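Local coordinates for protein probable 2-hydroxyhepta-2,4-diene-1,7-dioate isomerase (Thermus thermophilus, PDB 2DFU) that probably acts as a metal-dependent isomerase of the fumarylacetoacetate hydrolase family, converting 2-hydroxyhepta-2,4-diene-1,7-dioate, at residues Met1-Phe6 with Trp11-Gly16. Numbering follows the deposited sequence.
Sequences MKILRF and WGVLEG
Trp11 lays one face of its indole on the aliphatic part of Arg5, its non-hydrogen-bonded partner in the antiparallel hairpin of strands 2-6 and 10-15. This hairpin opens the chain, in the Rv2993c-like N-terminal region. Arg5 CG sits 3.3 Å from the centroid of the Trp11 six-membered ring, almost on the ring normal, a CH-pi contact. CG lies beside the backbone N of Arg5 (chi1 -88°), which brings the chain over the indole. The guanidinium runs on past the ring, and its NH1 hydrogen-bonds to Pro43 O. Ile3 CG2 abuts the edge of the same ring, 3.6 Å from Trp11 CE3. With an alanine at Trp11, the Arg5 methylenes would probably lose the ring face they lie on, and Ile3 CG2 its edge.

On the sheet face of Leu4, Gly12 has no side chain, and the Phe6 ring edge comes against the Trp11-Gly12 peptide, with CE1 3.6 Å from Trp11 O. Leu4 CD2 rests 3.3 Å from Gly12 O and reaches Leu14 CB. Trp173 of strand 168-175 packs on Leu4 and Leu14.

Leu4 and Gly12 exchange two backbone hydrogen bonds. Leu4 N to Gly12 O is nearly straight (171°); the return bond is more bent. Leu14 N hydrogen-bonds to Lys2 O at 3.0 Å, and a water links Lys2 N to Leu14 O. Ile3, Arg5, Trp11 and Val13 hydrogen-bond outward to flanking strands, tying the hairpin into a wider sheet.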
ATOM      1  N   MET A   1     -15.055  -9.094 -21.619  1.00 30.68           N
ATOM      2  CA  MET A   1     -16.050  -9.808 -20.766  1.00 31.11           C
ATOM      3  C   MET A   1     -15.998  -9.224 -19.358  1.00 30.55           C
ATOM      4  O   MET A   1     -15.085  -8.463 -19.028  1.00 29.19           O
ATOM      5  CB  MET A   1     -15.731 -11.309 -20.717  1.00 31.08           C
ATOM      6  CG  MET A   1     -14.438 -11.645 -19.976  1.00 34.15           C
ATOM      7  SD  MET A   1     -13.908 -13.375 -20.171  1.00 37.95           S
ATOM      8  CE  MET A   1     -12.967 -13.252 -21.728  1.00 39.78           C
ATOM      9  N   LYS A   2     -16.983  -9.573 -18.538  1.00 29.83           N
ATOM     10  CA  LYS A   2     -17.030  -9.083 -17.169  1.00 29.96           C
ATOM     11  C   LYS A   2     -16.472 -10.120 -16.210  1.00 29.06           C
ATOM     12  O   LYS A   2     -16.951 -11.247 -16.145  1.00 27.79           O
ATOM     13  CB  LYS A   2     -18.470  -8.737 -16.766  1.00 31.83           C
ATOM     14  CG  LYS A   2     -18.922  -7.302 -17.083  1.00 33.34           C
ATOM     15  CD  LYS A   2     -19.146  -7.072 -18.553  1.00 37.88           C
ATOM     16  CE  LYS A   2     -19.938  -5.789 -18.820  1.00 34.66           C
ATOM     17  NZ  LYS A   2     -19.121  -4.549 -18.758  1.00 34.34           N
ATOM     18  N   ILE A   3     -15.447  -9.732 -15.464  1.00 29.61           N
ATOM     19  CA  ILE A   3     -14.823 -10.622 -14.494  1.00 29.43           C
ATOM     20  C   ILE A   3     -15.121 -10.088 -13.098  1.00 29.55           C
ATOM     21  O   ILE A   3     -14.975  -8.890 -12.843  1.00 29.54           O
ATOM     22  CB  ILE A   3     -13.287 -10.678 -14.700  1.00 30.13           C
ATOM     23  CG1 ILE A   3     -12.964 -11.545 -15.923  1.00 30.74           C
ATOM     24  CG2 ILE A   3     -12.597 -11.192 -13.434  1.00 28.16           C
ATOM     25  CD1 ILE A   3     -11.478 -11.648 -16.227  1.00 32.10           C
ATOM     26  N   LEU A   4     -15.539 -10.968 -12.193  1.00 28.57           N
ATOM     27  CA  LEU A   4     -15.839 -10.528 -10.833  1.00 29.24           C
ATOM     28  C   LEU A   4     -15.278 -11.442  -9.755  1.00 25.86           C
ATOM     29  O   LEU A   4     -14.847 -12.560 -10.029  1.00 25.16           O
ATOM     30  CB  LEU A   4     -17.350 -10.411 -10.628  1.00 29.89           C
ATOM     31  CG  LEU A   4     -18.128 -11.727 -10.700  1.00 32.78           C
ATOM     32  CD1 LEU A   4     -19.418 -11.633  -9.889  1.00 32.76           C
ATOM     33  CD2 LEU A   4     -18.419 -12.055 -12.151  1.00 31.86           C
ATOM     34  N   ARG A   5     -15.262 -10.934  -8.528  1.00 26.28           N
ATOM     35  CA  ARG A   5     -14.811 -11.698  -7.363  1.00 27.60           C
ATOM     36  C   ARG A   5     -16.028 -11.747  -6.464  1.00 25.74           C
ATOM     37  O   ARG A   5     -16.705 -10.738  -6.298  1.00 25.72           O
ATOM     38  CB  ARG A   5     -13.681 -10.988  -6.610  1.00 27.52           C
ATOM     39  CG  ARG A   5     -12.295 -11.307  -7.108  1.00 32.07           C
ATOM     40  CD  ARG A   5     -11.246 -10.608  -6.247  1.00 31.91           C
ATOM     41  NE  ARG A   5     -11.040 -11.263  -4.959  1.00 28.92           N
ATOM     42  CZ  ARG A   5     -11.265 -10.704  -3.773  1.00 27.12           C
ATOM     43  NH1 ARG A   5     -11.722  -9.463  -3.679  1.00 24.11           N
ATOM     44  NH2 ARG A   5     -10.992 -11.385  -2.668  1.00 28.66           N
ATOM     45  N   PHE A   6     -16.306 -12.903  -5.879  1.00 27.15           N
ATOM     46  CA  PHE A   6     -17.477 -13.027  -5.028  1.00 28.23           C
ATOM     47  C   PHE A   6     -17.309 -14.054  -3.911  1.00 30.12           C
ATOM     48  O   PHE A   6     -16.382 -14.868  -3.925  1.00 27.92           O
ATOM     49  CB  PHE A   6     -18.688 -13.405  -5.881  1.00 25.99           C
ATOM     50  CG  PHE A   6     -18.541 -14.722  -6.576  1.00 26.70           C
ATOM     51  CD1 PHE A   6     -17.747 -14.841  -7.710  1.00 24.39           C
ATOM     52  CD2 PHE A   6     -19.159 -15.862  -6.066  1.00 26.28           C
ATOM     53  CE1 PHE A   6     -17.564 -16.074  -8.328  1.00 26.12           C
ATOM     54  CE2 PHE A   6     -18.982 -17.101  -6.674  1.00 26.72           C
ATOM     55  CZ  PHE A   6     -18.180 -17.209  -7.810  1.00 25.29           C
ATOM     56  N   TRP A  11     -13.420 -16.333  -8.032  1.00 29.18           N
ATOM     57  CA  TRP A  11     -13.423 -15.560  -9.264  1.00 29.33           C
ATOM     58  C   TRP A  11     -14.457 -16.155 -10.211  1.00 28.56           C
ATOM     59  O   TRP A  11     -14.771 -17.342 -10.140  1.00 25.06           O
ATOM     60  CB  TRP A  11     -12.052 -15.591  -9.951  1.00 30.32           C
ATOM     61  CG  TRP A  11     -10.991 -14.761  -9.287  1.00 31.70           C
ATOM     62  CD1 TRP A  11     -10.057 -15.189  -8.381  1.00 31.69           C
ATOM     63  CD2 TRP A  11     -10.727 -13.369  -9.510  1.00 30.11           C
ATOM     64  NE1 TRP A  11      -9.223 -14.145  -8.034  1.00 31.87           N
ATOM     65  CE2 TRP A  11      -9.613 -13.021  -8.713  1.00 31.09           C
ATOM     66  CE3 TRP A  11     -11.322 -12.383 -10.308  1.00 31.29           C
ATOM     67  CZ2 TRP A  11      -9.081 -11.727  -8.694  1.00 32.56           C
ATOM     68  CZ3 TRP A  11     -10.794 -11.096 -10.290  1.00 32.00           C
ATOM     69  CH2 TRP A  11      -9.684 -10.779  -9.489  1.00 32.76           C
ATOM     70  N   GLY A  12     -14.982 -15.324 -11.100  1.00 29.01           N
ATOM     71  CA  GLY A  12     -15.963 -15.807 -12.048  1.00 28.39           C
ATOM     72  C   GLY A  12     -16.198 -14.831 -13.179  1.00 28.86           C
ATOM     73  O   GLY A  12     -15.692 -13.704 -13.165  1.00 27.53           O
ATOM     74  N   VAL A  13     -16.967 -15.279 -14.164  1.00 29.61           N
ATOM     75  CA  VAL A  13     -17.314 -14.469 -15.320  1.00 31.66           C
ATOM     76  C   VAL A  13     -18.825 -14.277 -15.297  1.00 31.05           C
ATOM     77  O   VAL A  13     -19.565 -15.186 -14.930  1.00 29.20           O
ATOM     78  CB  VAL A  13     -16.896 -15.169 -16.632  1.00 32.40           C
ATOM     79  CG1 VAL A  13     -17.441 -14.419 -17.825  1.00 36.24           C
ATOM     80  CG2 VAL A  13     -15.378 -15.224 -16.715  1.00 35.18           C
ATOM     81  N   LEU A  14     -19.279 -13.091 -15.683  1.00 31.30           N
ATOM     82  CA  LEU A  14     -20.700 -12.793 -15.682  1.00 32.57           C
ATOM     83  C   LEU A  14     -21.352 -12.992 -17.047  1.00 33.93           C
ATOM     84  O   LEU A  14     -20.864 -12.500 -18.061  1.00 34.20           O
ATOM     85  CB  LEU A  14     -20.934 -11.352 -15.222  1.00 32.88           C
ATOM     86  CG  LEU A  14     -22.397 -10.898 -15.122  1.00 32.96           C
ATOM     87  CD1 LEU A  14     -23.049 -11.594 -13.942  1.00 31.67           C
ATOM     88  CD2 LEU A  14     -22.478  -9.387 -14.958  1.00 31.26           C
ATOM     89  N   GLU A  15     -22.448 -13.734 -17.068  1.00 35.09           N
ATOM     90  CA  GLU A  15     -23.196 -13.953 -18.304  1.00 37.28           C
ATOM     91  C   GLU A  15     -24.664 -13.712 -17.972  1.00 36.74           C
ATOM     92  O   GLU A  15     -25.338 -14.575 -17.410  1.00 35.66           O
ATOM     93  CB  GLU A  15     -22.993 -15.377 -18.831  1.00 38.29           C
ATOM     94  CG  GLU A  15     -21.583 -15.669 -19.358  1.00 40.19           C
ATOM     95  CD  GLU A  15     -21.139 -14.722 -20.471  1.00 43.53           C
ATOM     96  OE1 GLU A  15     -21.933 -13.856 -20.904  1.00 45.07           O
ATOM     97  OE2 GLU A  15     -19.980 -14.847 -20.922  1.00 45.04           O
ATOM     98  N   GLY A  16     -25.149 -12.523 -18.310  1.00 38.78           N
ATOM     99  CA  GLY A  16     -26.528 -12.183 -18.012  1.00 38.94           C
ATOM    100  C   GLY A  16     -26.682 -12.079 -16.507  1.00 39.14           C
ATOM    101  O   GLY A  16     -26.079 -11.213 -15.875  1.00 41.16           O
TER
HETATM  102  O   HOH W   1     -19.182 -11.176 -19.648  1.00 36.76           O